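Local coordinates for uncharacterized protein (Bacteroides uniformis, PDB 4JPQ) that is of unknown function but, as a putative member of carbohydrate-binding family 9, probably binds carbohydrate, at residues K10-T15 against R54-G59; E70-A75 against D188-P193; N182-G187 against A212-L217. All blocks are in the same frame, centred on the assembly; numbering follows the deposited sequence.

Interaction 1: K10-T15 against R54-G59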
ATOM      1  N   LYS A  10      -6.575  14.518  -1.443  1.00 59.62           N
ATOM      2  CA  LYS A  10      -6.339  15.965  -1.294  1.00 58.93           C
ATOM      3  C   LYS A  10      -4.885  16.319  -1.607  1.00 57.27           C
ATOM      4  O   LYS A  10      -3.989  15.502  -1.372  1.00 57.58           O
ATOM      5  CB  LYS A  10      -6.689  16.447   0.127  1.00 62.08           C
ATOM      6  CG  LYS A  10      -8.171  16.434   0.501  1.00 71.54           C
ATOM      7  CD  LYS A  10      -8.928  17.609  -0.121  1.00 97.18           C
ATOM      8  CE  LYS A  10     -10.366  17.723   0.368  1.00103.87           C
ATOM      9  NZ  LYS A  10     -11.239  16.646  -0.178  1.00108.48           N
ATOM     10  N   LYS A  11      -4.665  17.514  -2.167  1.00 64.06           N
ATOM     11  CA  LYS A  11      -3.311  17.992  -2.475  1.00 62.21           C
ATOM     12  C   LYS A  11      -2.710  18.709  -1.269  1.00 61.20           C
ATOM     13  O   LYS A  11      -3.390  19.484  -0.605  1.00 63.45           O
ATOM     14  CB  LYS A  11      -3.255  18.952  -3.675  1.00 62.81           C
ATOM     15  CG  LYS A  11      -1.809  19.213  -4.129  1.00 63.21           C
ATOM     16  CD  LYS A  11      -1.642  20.081  -5.359  1.00 69.02           C
ATOM     17  CE  LYS A  11      -0.163  20.101  -5.748  1.00 71.40           C
ATOM     18  NZ  LYS A  11       0.168  20.978  -6.906  1.00 76.05           N
ATOM     19  N   VAL A  12      -1.419  18.462  -1.051  1.00 61.06           N
ATOM     20  CA  VAL A  12      -0.609  19.094  -0.014  1.00 56.09           C
ATOM     21  C   VAL A  12       0.551  19.802  -0.737  1.00 58.31           C
ATOM     22  O   VAL A  12       1.132  19.234  -1.657  1.00 62.60           O
ATOM     23  CB  VAL A  12      -0.135  18.026   0.986  1.00 55.36           C
ATOM     24  CG1 VAL A  12       0.823  18.609   2.002  1.00 57.96           C
ATOM     25  CG2 VAL A  12      -1.347  17.401   1.681  1.00 60.11           C
HETATM   26  N   MSE A  13       0.908  20.997  -0.273  1.00 63.61           N
HETATM   27  CA  MSE A  13       1.911  21.874  -0.916  1.00 62.45           C
HETATM   28  C   MSE A  13       3.287  21.744  -0.311  1.00 68.23           C
HETATM   29  O   MSE A  13       3.523  22.212   0.809  1.00 81.65           O
HETATM   30  CB  MSE A  13       1.473  23.334  -0.774  1.00 67.11           C
HETATM   31  CG  MSE A  13       0.006  23.623  -1.084  1.00 73.47           C
HETATM   32 SE   MSE A  13      -0.266  23.457  -3.014  0.75 72.59          SE
HETATM   33  CE  MSE A  13      -2.176  23.172  -2.627  1.00 82.15           C
ATOM     34  N   CYS A  14       4.216  21.133  -1.051  1.00 69.12           N
ATOM     35  CA  CYS A  14       5.585  20.879  -0.589  1.00 65.38           C
ATOM     36  C   CYS A  14       6.564  21.328  -1.640  1.00 70.88           C
ATOM     37  O   CYS A  14       6.440  20.867  -2.766  1.00 66.70           O
ATOM     38  CB  CYS A  14       5.781  19.374  -0.447  1.00 63.29           C
ATOM     39  SG  CYS A  14       4.594  18.517   0.578  1.00 69.77           S
ATOM     40  N   THR A  15       7.527  22.193  -1.300  1.00 83.20           N
ATOM     41  CA  THR A  15       8.573  22.606  -2.270  1.00 78.08           C
ATOM     42  C   THR A  15       9.506  21.448  -2.660  1.00 83.12           C
ATOM     43  O   THR A  15       9.962  21.387  -3.804  1.00 84.66           O
ATOM     44  CB  THR A  15       9.475  23.741  -1.748  1.00 77.89           C
ATOM     45  OG1 THR A  15      10.076  23.359  -0.508  1.00 78.91           O
ATOM     46  CG2 THR A  15       8.688  25.029  -1.578  1.00 83.64           C
ATOM     47  N   ARG A  54      -4.548   6.508   5.011  1.00 45.49           N
ATOM     48  CA  ARG A  54      -4.884   7.799   4.419  1.00 45.60           C
ATOM     49  C   ARG A  54      -3.895   8.140   3.331  1.00 47.09           C
ATOM     50  O   ARG A  54      -2.759   7.675   3.339  1.00 45.56           O
ATOM     51  CB  ARG A  54      -4.974   8.922   5.433  1.00 44.73           C
ATOM     52  CG  ARG A  54      -3.710   9.159   6.217  1.00 45.33           C
ATOM     53  CD  ARG A  54      -3.888  10.321   7.159  1.00 43.70           C
ATOM     54  NE  ARG A  54      -2.706  10.497   7.991  1.00 45.13           N
ATOM     55  CZ  ARG A  54      -2.576  11.419   8.950  1.00 56.28           C
ATOM     56  NH1 ARG A  54      -3.528  12.325   9.201  1.00 58.90           N
ATOM     57  NH2 ARG A  54      -1.447  11.473   9.651  1.00 56.71           N
ATOM     58  N   ILE A  55      -4.360   8.969   2.410  1.00 51.26           N
ATOM     59  CA  ILE A  55      -3.627   9.274   1.217  1.00 46.48           C
ATOM     60  C   ILE A  55      -3.767  10.740   0.790  1.00 45.06           C
ATOM     61  O   ILE A  55      -4.820  11.354   0.955  1.00 49.09           O
ATOM     62  CB  ILE A  55      -4.064   8.282   0.100  1.00 50.31           C
ATOM     63  CG1 ILE A  55      -3.155   8.412  -1.140  1.00 48.34           C
ATOM     64  CG2 ILE A  55      -5.560   8.427  -0.241  1.00 50.92           C
ATOM     65  CD1 ILE A  55      -3.421   7.383  -2.204  1.00 45.65           C
ATOM     66  N   ALA A  56      -2.688  11.269   0.224  1.00 42.89           N
ATOM     67  CA  ALA A  56      -2.634  12.641  -0.303  1.00 47.25           C
ATOM     68  C   ALA A  56      -1.552  12.717  -1.369  1.00 43.22           C
ATOM     69  O   ALA A  56      -0.913  11.696  -1.648  1.00 43.55           O
ATOM     70  CB  ALA A  56      -2.335  13.606   0.811  1.00 49.69           C
ATOM     71  N   HIS A  57      -1.350  13.889  -1.968  1.00 45.90           N
ATOM     72  CA  HIS A  57      -0.302  14.040  -2.979  1.00 48.28           C
ATOM     73  C   HIS A  57       0.321  15.413  -3.026  1.00 47.71           C
ATOM     74  O   HIS A  57      -0.306  16.401  -2.661  1.00 52.05           O
ATOM     75  CB  HIS A  57      -0.819  13.652  -4.376  1.00 54.16           C
ATOM     76  CG  HIS A  57      -1.762  14.644  -4.991  1.00 64.07           C
ATOM     77  ND1 HIS A  57      -1.406  15.450  -6.051  1.00 68.83           N
ATOM     78  CD2 HIS A  57      -3.051  14.948  -4.705  1.00 67.93           C
ATOM     79  CE1 HIS A  57      -2.437  16.199  -6.398  1.00 77.65           C
ATOM     80  NE2 HIS A  57      -3.446  15.918  -5.593  1.00 76.77           N
ATOM     81  N   THR A  58       1.553  15.448  -3.512  1.00 47.09           N
ATOM     82  CA  THR A  58       2.305  16.677  -3.693  1.00 49.83           C
ATOM     83  C   THR A  58       2.271  17.208  -5.126  1.00 50.93           C
ATOM     84  O   THR A  58       2.773  18.297  -5.378  1.00 53.07           O
ATOM     85  CB  THR A  58       3.770  16.464  -3.295  1.00 55.95           C
ATOM     86  OG1 THR A  58       4.392  15.530  -4.184  1.00 55.05           O
ATOM     87  CG2 THR A  58       3.851  15.933  -1.860  1.00 60.45           C
ATOM     88  N   GLY A  59       1.710  16.441  -6.058  1.00 53.26           N
ATOM     89  CA  GLY A  59       1.719  16.779  -7.484  1.00 64.12           C
ATOM     90  C   GLY A  59       2.749  15.874  -8.165  1.00 68.52           C
ATOM     91  O   GLY A  59       2.479  15.314  -9.232  1.00 66.56           O
TER
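K11 lies across the H57 imidazole, its CG 4.1 Å from the centre of the H57 ring, over one face and offset toward the rim: a CH-pi contact. The chi1 of -169° sets CG anti to the backbone N, and the extended chain then runs on past H57, bringing CE within 3.5 Å of T58 O. Lysine suits this place because its methylenes cover the ring while NZ travels further, to a salt bridge with D175. Backbone donors and acceptors are met in parallel-strand fashion, H57 bonding to the residues before and after K11. H57 N donates to K10 O at 3.1 Å (148° at the hydrogen), and H57 O accepts V12 N at 2.8 Å in a nearly straight bond of 173°. K11 N instead turns to the E220 carboxylate, and H57 NE2 makes a weak hydrogen bond to E220 O. T58 OG1 is taken by E61, while its methyl CG2 meets C14 SG at 3.6 Å; threonine thus serves a polar and an apolar neighbour at once. A56 offers only a CB, which packs 4.0 Å from V12 CG2 and touches K10 O. Helix 23-29 packs beside this apolar patch, with L26 against V12 and C14 and L27 against A56, while I55 meets strand 61-70 through I62 and L64, and the H57 ring meets F219 of strand 215-219 edge-to-face.

Interaction 2: E70-A75 against D188-P193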
ATOM      1  N   GLU A  70      -2.697  -5.383  15.529  1.00 50.62           N
ATOM      2  CA  GLU A  70      -2.911  -6.844  15.333  1.00 52.17           C
ATOM      3  C   GLU A  70      -2.250  -7.716  16.392  1.00 56.93           C
ATOM      4  O   GLU A  70      -1.392  -7.249  17.141  1.00 65.48           O
ATOM      5  CB  GLU A  70      -2.469  -7.291  13.930  1.00 46.48           C
ATOM      6  CG  GLU A  70      -1.027  -6.968  13.572  1.00 46.50           C
ATOM      7  CD  GLU A  70      -0.648  -7.389  12.156  1.00 46.70           C
ATOM      8  OE1 GLU A  70      -1.078  -8.471  11.686  1.00 51.96           O
ATOM      9  OE2 GLU A  70       0.125  -6.643  11.514  1.00 41.53           O
ATOM     10  N   ALA A  71      -2.658  -8.990  16.423  1.00 64.96           N
ATOM     11  CA  ALA A  71      -2.206  -9.966  17.444  1.00 65.11           C
ATOM     12  C   ALA A  71      -0.754 -10.424  17.343  1.00 58.25           C
ATOM     13  O   ALA A  71      -0.228 -10.973  18.314  1.00 68.18           O
ATOM     14  CB  ALA A  71      -3.142 -11.177  17.498  1.00 64.89           C
ATOM     15  N   SER A  72      -0.129 -10.243  16.179  1.00 51.42           N
ATOM     16  CA  SER A  72       1.286 -10.594  15.988  1.00 52.00           C
ATOM     17  C   SER A  72       1.890  -9.882  14.788  1.00 49.26           C
ATOM     18  O   SER A  72       1.165  -9.484  13.875  1.00 52.52           O
ATOM     19  CB  SER A  72       1.489 -12.113  15.847  1.00 49.84           C
ATOM     20  OG  SER A  72       0.927 -12.633  14.652  1.00 53.53           O
ATOM     21  N   VAL A  73       3.217  -9.745  14.815  1.00 47.66           N
ATOM     22  CA  VAL A  73       3.996  -9.129  13.733  1.00 47.27           C
ATOM     23  C   VAL A  73       5.204  -9.992  13.388  1.00 47.16           C
ATOM     24  O   VAL A  73       5.690 -10.750  14.226  1.00 51.77           O
ATOM     25  CB  VAL A  73       4.432  -7.688  14.061  1.00 50.88           C
ATOM     26  CG1 VAL A  73       3.213  -6.782  14.146  1.00 49.69           C
ATOM     27  CG2 VAL A  73       5.238  -7.606  15.350  1.00 54.35           C
ATOM     28  N   ARG A  74       5.693  -9.837  12.163  1.00 44.32           N
ATOM     29  CA  ARG A  74       6.777 -10.662  11.613  1.00 50.21           C
ATOM     30  C   ARG A  74       7.427  -9.920  10.447  1.00 44.62           C
ATOM     31  O   ARG A  74       6.731  -9.226   9.729  1.00 45.94           O
ATOM     32  CB  ARG A  74       6.149 -11.966  11.116  1.00 47.51           C
ATOM     33  CG  ARG A  74       7.064 -13.009  10.496  1.00 48.72           C
ATOM     34  CD  ARG A  74       6.229 -14.180   9.981  1.00 48.65           C
ATOM     35  NE  ARG A  74       7.043 -15.308   9.516  1.00 49.14           N
ATOM     36  CZ  ARG A  74       7.555 -15.471   8.293  1.00 48.90           C
ATOM     37  NH1 ARG A  74       7.378 -14.577   7.309  1.00 59.91           N
ATOM     38  NH2 ARG A  74       8.273 -16.560   8.043  1.00 54.82           N
ATOM     39  N   ALA A  75       8.738 -10.057  10.277  1.00 48.82           N
ATOM     40  CA  ALA A  75       9.469  -9.408   9.159  1.00 50.42           C
ATOM     41  C   ALA A  75      10.751 -10.166   8.837  1.00 51.66           C
ATOM     42  O   ALA A  75      11.847  -9.716   9.132  1.00 62.96           O
ATOM     43  CB  ALA A  75       9.758  -7.959   9.476  1.00 58.02           C
ATOM     44  N   ASP A 188       0.615 -13.938   5.340  1.00 43.81           N
ATOM     45  CA  ASP A 188       0.440 -15.365   5.047  1.00 45.27           C
ATOM     46  C   ASP A 188       1.051 -16.302   6.086  1.00 43.07           C
ATOM     47  O   ASP A 188       0.419 -17.291   6.424  1.00 46.77           O
ATOM     48  CB  ASP A 188       0.924 -15.742   3.619  1.00 52.36           C
ATOM     49  CG  ASP A 188       0.056 -15.129   2.487  1.00 55.51           C
ATOM     50  OD1 ASP A 188      -0.708 -14.169   2.718  1.00 53.37           O
ATOM     51  OD2 ASP A 188       0.165 -15.614   1.339  1.00 57.83           O
ATOM     52  N   LYS A 189       2.241 -15.978   6.600  1.00 45.35           N
ATOM     53  CA  LYS A 189       2.940 -16.829   7.596  1.00 45.55           C
ATOM     54  C   LYS A 189       2.817 -16.381   9.070  1.00 45.81           C
ATOM     55  O   LYS A 189       3.549 -16.864   9.951  1.00 46.92           O
ATOM     56  CB  LYS A 189       4.402 -17.071   7.175  1.00 49.62           C
ATOM     57  CG  LYS A 189       4.545 -18.075   6.024  1.00 55.60           C
ATOM     58  CD  LYS A 189       5.957 -18.643   5.902  1.00 67.03           C
ATOM     59  CE  LYS A 189       5.996 -19.909   5.057  1.00 88.67           C
ATOM     60  NZ  LYS A 189       7.311 -20.601   5.200  1.00 92.25           N
ATOM     61  N   LEU A 190       1.875 -15.476   9.343  1.00 48.49           N
ATOM     62  CA  LEU A 190       1.571 -15.045  10.720  1.00 47.27           C
ATOM     63  C   LEU A 190       0.774 -16.144  11.407  1.00 44.21           C
ATOM     64  O   LEU A 190       0.238 -17.017  10.749  1.00 48.57           O
ATOM     65  CB  LEU A 190       0.744 -13.742  10.740  1.00 46.08           C
ATOM     66  CG  LEU A 190       1.411 -12.456  10.259  1.00 48.32           C
ATOM     67  CD1 LEU A 190       0.412 -11.321  10.282  1.00 43.68           C
ATOM     68  CD2 LEU A 190       2.616 -12.082  11.112  1.00 53.53           C
ATOM     69  N   GLN A 191       0.681 -16.068  12.732  1.00 48.73           N
ATOM     70  CA  GLN A 191      -0.082 -17.025  13.559  1.00 46.72           C
ATOM     71  C   GLN A 191      -1.529 -17.165  13.079  1.00 49.42           C
ATOM     72  O   GLN A 191      -2.058 -18.277  13.046  1.00 62.60           O
ATOM     73  CB  GLN A 191      -0.086 -16.576  15.030  1.00 50.89           C
ATOM     74  CG  GLN A 191      -0.726 -17.553  16.017  1.00 62.33           C
ATOM     75  CD  GLN A 191      -0.808 -17.027  17.443  1.00 63.57           C
ATOM     76  OE1 GLN A 191      -0.432 -17.722  18.382  1.00 67.26           O
ATOM     77  NE2 GLN A 191      -1.286 -15.803  17.610  1.00 60.00           N
ATOM     78  N   THR A 192      -2.159 -16.029  12.761  1.00 51.33           N
ATOM     79  CA  THR A 192      -3.528 -15.965  12.250  1.00 49.70           C
ATOM     80  C   THR A 192      -3.484 -15.214  10.911  1.00 47.71           C
ATOM     81  O   THR A 192      -3.573 -13.975  10.885  1.00 49.69           O
ATOM     82  CB  THR A 192      -4.483 -15.262  13.243  1.00 47.19           C
ATOM     83  OG1 THR A 192      -4.246 -15.743  14.563  1.00 51.94           O
ATOM     84  CG2 THR A 192      -5.944 -15.529  12.864  1.00 50.54           C
ATOM     85  N   PRO A 193      -3.305 -15.949   9.792  1.00 46.54           N
ATOM     86  CA  PRO A 193      -3.296 -15.253   8.501  1.00 47.33           C
ATOM     87  C   PRO A 193      -4.662 -14.638   8.238  1.00 50.59           C
ATOM     88  O   PRO A 193      -5.678 -15.131   8.739  1.00 50.77           O
ATOM     89  CB  PRO A 193      -2.950 -16.352   7.486  1.00 47.55           C
ATOM     90  CG  PRO A 193      -2.361 -17.452   8.282  1.00 48.93           C
ATOM     91  CD  PRO A 193      -2.986 -17.381   9.639  1.00 49.07           C
TER
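L190 packs from the 188-193 loop against E70, S72 and R74, and its two methyls divide the work. CD2 lies 3.5 Å from R74 CB and 4.0 Å from S72 OG, while CD1 comes within 3.5 Å of E70 OE1. The fork thus spans the corner of the chain at A71, CD1 on E70 before it and CD2 by S72 and R74 after it; a branched apolar chain suits a site built of methylenes and the flanks of polar groups. The E70 side chain crosses that of L190 at about a right angle, and its carboxylate has partners in K185 and W155. In this fold, probably the beta-sandwich of family 9 carbohydrate-binding modules, strand 72-75 pairs antiparallel with strand 146-150 beyond the corner, so the loop packs on a small two-stranded sheet. R74 carries the other end of the contact. Extended as far as NE, it lays its guanidinium over K189 CB, which sits 3.7 Å from R74 CZ, centrally over the flat group. Arginine fits because its face accepts an alkyl neighbour while NH1 forms a salt bridge with D87. K189 CD still lies 3.8 Å from R74 NH2, but the like charges of K189 NZ and R74 NH2 are not in contact, 5.0 Å apart. No hydrogen bond joins the segments directly; instead E148 OE2 accepts from both S72 OG and Q191 N.

Interaction 3: N182-G187 against A212-L217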
ATOM      1  N   ASN A 182      -6.494  -0.115  -5.013  1.00 51.53           N
ATOM      2  CA  ASN A 182      -7.024  -0.711  -3.787  1.00 54.06           C
ATOM      3  C   ASN A 182      -5.910  -0.803  -2.742  1.00 48.58           C
ATOM      4  O   ASN A 182      -4.710  -0.671  -3.079  1.00 41.32           O
ATOM      5  CB  ASN A 182      -7.635  -2.094  -4.099  1.00 57.01           C
ATOM      6  CG  ASN A 182      -8.778  -2.487  -3.162  1.00 54.46           C
ATOM      7  OD1 ASN A 182      -8.923  -1.965  -2.056  1.00 53.98           O
ATOM      8  ND2 ASN A 182      -9.595  -3.436  -3.615  1.00 60.14           N
ATOM      9  N   PHE A 183      -6.317  -1.010  -1.488  1.00 42.93           N
ATOM     10  CA  PHE A 183      -5.390  -1.085  -0.355  1.00 51.14           C
ATOM     11  C   PHE A 183      -5.653  -2.370   0.403  1.00 52.76           C
ATOM     12  O   PHE A 183      -6.813  -2.746   0.574  1.00 50.92           O
ATOM     13  CB  PHE A 183      -5.562   0.132   0.555  1.00 53.39           C
ATOM     14  CG  PHE A 183      -5.561   1.441  -0.189  1.00 53.25           C
ATOM     15  CD1 PHE A 183      -6.729   1.912  -0.786  1.00 52.98           C
ATOM     16  CD2 PHE A 183      -4.389   2.196  -0.321  1.00 52.02           C
ATOM     17  CE1 PHE A 183      -6.732   3.106  -1.494  1.00 53.91           C
ATOM     18  CE2 PHE A 183      -4.396   3.398  -1.021  1.00 49.97           C
ATOM     19  CZ  PHE A 183      -5.566   3.850  -1.614  1.00 51.45           C
ATOM     20  N   TYR A 184      -4.582  -3.059   0.818  1.00 51.19           N
ATOM     21  CA  TYR A 184      -4.719  -4.340   1.508  1.00 46.36           C
ATOM     22  C   TYR A 184      -3.811  -4.525   2.722  1.00 46.89           C
ATOM     23  O   TYR A 184      -2.758  -3.893   2.837  1.00 43.96           O
ATOM     24  CB  TYR A 184      -4.424  -5.517   0.565  1.00 48.26           C
ATOM     25  CG  TYR A 184      -5.040  -5.490  -0.811  1.00 45.06           C
ATOM     26  CD1 TYR A 184      -6.418  -5.535  -0.975  1.00 52.88           C
ATOM     27  CD2 TYR A 184      -4.238  -5.493  -1.963  1.00 43.22           C
ATOM     28  CE1 TYR A 184      -6.998  -5.539  -2.247  1.00 55.03           C
ATOM     29  CE2 TYR A 184      -4.803  -5.493  -3.236  1.00 49.13           C
ATOM     30  CZ  TYR A 184      -6.179  -5.536  -3.382  1.00 51.90           C
ATOM     31  OH  TYR A 184      -6.722  -5.533  -4.643  1.00 46.81           O
ATOM     32  N   LYS A 185      -4.243  -5.452   3.581  1.00 48.89           N
ATOM     33  CA  LYS A 185      -3.511  -5.928   4.756  1.00 47.63           C
ATOM     34  C   LYS A 185      -3.509  -7.460   4.719  1.00 50.46           C
ATOM     35  O   LYS A 185      -4.534  -8.079   4.389  1.00 48.46           O
ATOM     36  CB  LYS A 185      -4.210  -5.497   6.022  1.00 46.34           C
ATOM     37  CG  LYS A 185      -3.616  -6.028   7.317  1.00 45.89           C
ATOM     38  CD  LYS A 185      -2.284  -5.388   7.671  1.00 48.77           C
ATOM     39  CE  LYS A 185      -1.660  -5.999   8.929  1.00 49.22           C
ATOM     40  NZ  LYS A 185      -1.015  -7.332   8.759  1.00 49.34           N
ATOM     41  N   CYS A 186      -2.374  -8.060   5.082  1.00 43.12           N
ATOM     42  CA  CYS A 186      -2.241  -9.515   5.121  1.00 44.16           C
ATOM     43  C   CYS A 186      -1.006  -9.952   5.898  1.00 48.29           C
ATOM     44  O   CYS A 186      -0.279  -9.115   6.426  1.00 47.94           O
ATOM     45  CB  CYS A 186      -2.180 -10.086   3.685  1.00 49.73           C
ATOM     46  SG  CYS A 186      -0.685  -9.622   2.802  1.00 48.29           S
ATOM     47  N   GLY A 187      -0.799 -11.272   5.966  1.00 46.73           N
ATOM     48  CA  GLY A 187       0.375 -11.878   6.587  1.00 40.13           C
ATOM     49  C   GLY A 187       0.259 -13.383   6.504  1.00 45.64           C
ATOM     50  O   GLY A 187      -0.202 -14.010   7.445  1.00 53.24           O
ATOM     51  N   ALA A 212     -10.413  -5.309 -11.922  1.00 69.98           N
ATOM     52  CA  ALA A 212     -11.874  -5.146 -12.010  1.00 71.94           C
ATOM     53  C   ALA A 212     -12.486  -4.656 -10.687  1.00 68.25           C
ATOM     54  O   ALA A 212     -13.443  -3.892 -10.719  1.00 65.59           O
ATOM     55  CB  ALA A 212     -12.536  -6.450 -12.437  1.00 75.81           C
ATOM     56  N   PHE A 213     -11.918  -5.083  -9.552  1.00 66.04           N
ATOM     57  CA  PHE A 213     -12.418  -4.717  -8.217  1.00 65.20           C
ATOM     58  C   PHE A 213     -11.769  -3.507  -7.553  1.00 62.63           C
ATOM     59  O   PHE A 213     -12.144  -3.160  -6.420  1.00 59.27           O
ATOM     60  CB  PHE A 213     -12.429  -5.954  -7.308  1.00 66.51           C
ATOM     61  CG  PHE A 213     -13.443  -6.968  -7.743  1.00 74.90           C
ATOM     62  CD1 PHE A 213     -14.794  -6.787  -7.418  1.00 72.07           C
ATOM     63  CD2 PHE A 213     -13.078  -8.068  -8.536  1.00 72.56           C
ATOM     64  CE1 PHE A 213     -15.749  -7.698  -7.841  1.00 78.41           C
ATOM     65  CE2 PHE A 213     -14.031  -8.985  -8.959  1.00 73.28           C
ATOM     66  CZ  PHE A 213     -15.371  -8.797  -8.612  1.00 79.60           C
ATOM     67  N   PHE A 214     -10.844  -2.839  -8.259  1.00 59.19           N
ATOM     68  CA  PHE A 214     -10.238  -1.613  -7.740  1.00 58.15           C
ATOM     69  C   PHE A 214     -11.273  -0.506  -7.598  1.00 57.04           C
ATOM     70  O   PHE A 214     -12.226  -0.434  -8.373  1.00 70.95           O
ATOM     71  CB  PHE A 214      -9.167  -1.001  -8.665  1.00 66.21           C
ATOM     72  CG  PHE A 214      -7.872  -1.773  -8.812  1.00 62.70           C
ATOM     73  CD1 PHE A 214      -7.425  -2.722  -7.891  1.00 57.89           C
ATOM     74  CD2 PHE A 214      -7.014  -1.416  -9.864  1.00 68.69           C
ATOM     75  CE1 PHE A 214      -6.202  -3.364  -8.088  1.00 66.10           C
ATOM     76  CE2 PHE A 214      -5.786  -2.043 -10.051  1.00 68.62           C
ATOM     77  CZ  PHE A 214      -5.377  -3.021  -9.161  1.00 71.34           C
ATOM     78  N   GLY A 215     -11.035   0.368  -6.621  1.00 60.81           N
ATOM     79  CA  GLY A 215     -11.850   1.550  -6.366  1.00 61.54           C
ATOM     80  C   GLY A 215     -11.275   2.680  -7.187  1.00 60.45           C
ATOM     81  O   GLY A 215     -10.300   2.478  -7.922  1.00 53.28           O
ATOM     82  N   THR A 216     -11.881   3.858  -7.039  1.00 63.74           N
ATOM     83  CA  THR A 216     -11.499   5.060  -7.779  1.00 66.79           C
ATOM     84  C   THR A 216     -10.770   6.046  -6.866  1.00 64.77           C
ATOM     85  O   THR A 216     -11.159   6.244  -5.711  1.00 64.97           O
ATOM     86  CB  THR A 216     -12.737   5.719  -8.408  1.00 71.37           C
ATOM     87  OG1 THR A 216     -13.390   4.757  -9.247  1.00 76.91           O
ATOM     88  CG2 THR A 216     -12.356   6.953  -9.244  1.00 72.14           C
ATOM     89  N   LEU A 217      -9.715   6.655  -7.405  1.00 65.54           N
ATOM     90  CA  LEU A 217      -8.874   7.611  -6.687  1.00 61.45           C
ATOM     91  C   LEU A 217      -8.840   8.916  -7.466  1.00 68.09           C
ATOM     92  O   LEU A 217      -8.197   8.991  -8.515  1.00 70.04           O
ATOM     93  CB  LEU A 217      -7.466   7.040  -6.530  1.00 55.30           C
ATOM     94  CG  LEU A 217      -7.364   5.683  -5.825  1.00 55.93           C
ATOM     95  CD1 LEU A 217      -5.913   5.222  -5.820  1.00 65.12           C
ATOM     96  CD2 LEU A 217      -7.906   5.715  -4.406  1.00 53.25           C
TER
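N182 sets its CB against the F214 ring, 3.8 Å from F214 CD1, where strand 178-186 meets the residues leading into strand 215-219. The two strands pair antiparallel in what is probably the beta-sandwich of the family 9 carbohydrate-binding modules, and G181 and G215 share a backbone hydrogen bond close by. Between the segments themselves the contact is one of side chains, with no hydrogen bond across it. Y184 and F214 cross at about a right angle, the phenol oxygen OH lying 4.1 Å from F214 CE1, at the edge of the phenylalanine ring and near its plane. An aromatic ring suits this place, since that of Y184 also stacks with F208 and meets F93 edge-to-face, while the hydroxyl has a hydrogen-bond partner outside the two segments. F183 points to the other face of the strand and meets L217 tip to tip: L217 CD2 is 4.1 Å from F183 CE1, again at a ring edge, while rings of F53 and W198 pack around F183. Phenylalanine and leucine suit this interior, having no polar group to satisfy. N182 is buried too, but its amide is satisfied at both ends: ND2 is hydrogen-bonded outside the two segments, and OD1 accepts from S199 N. OD1 also takes a donor from the next residue along the chain, F183 N lying 2.8 Å from N182 OD1 and tilted 22° from the plane of the side-chain carbonyl.

Interactions 1 and 2 lie on opposite sides of the chain's centre, their centres about 32 Å apart, and interaction 3 bridges them at about 20 Å from each. Strand 6-11 runs between strands 50-57 and 215-219, so interactions 1 and 3 share a sheet; they touch where I55 CD1 packs 4.2 Å from F183 CZ. Interactions 2 and 3 meet through the salt bridge of E70 OE2 and K185 NZ, 3.1 Å long. Interaction 1 closes before the others open, whereas 70-75, 182-187, 188-193 and 212-217 alternate. Early and late parts of the chain are thereby knitted into one compact domain, consistent with a single carbohydrate-binding module.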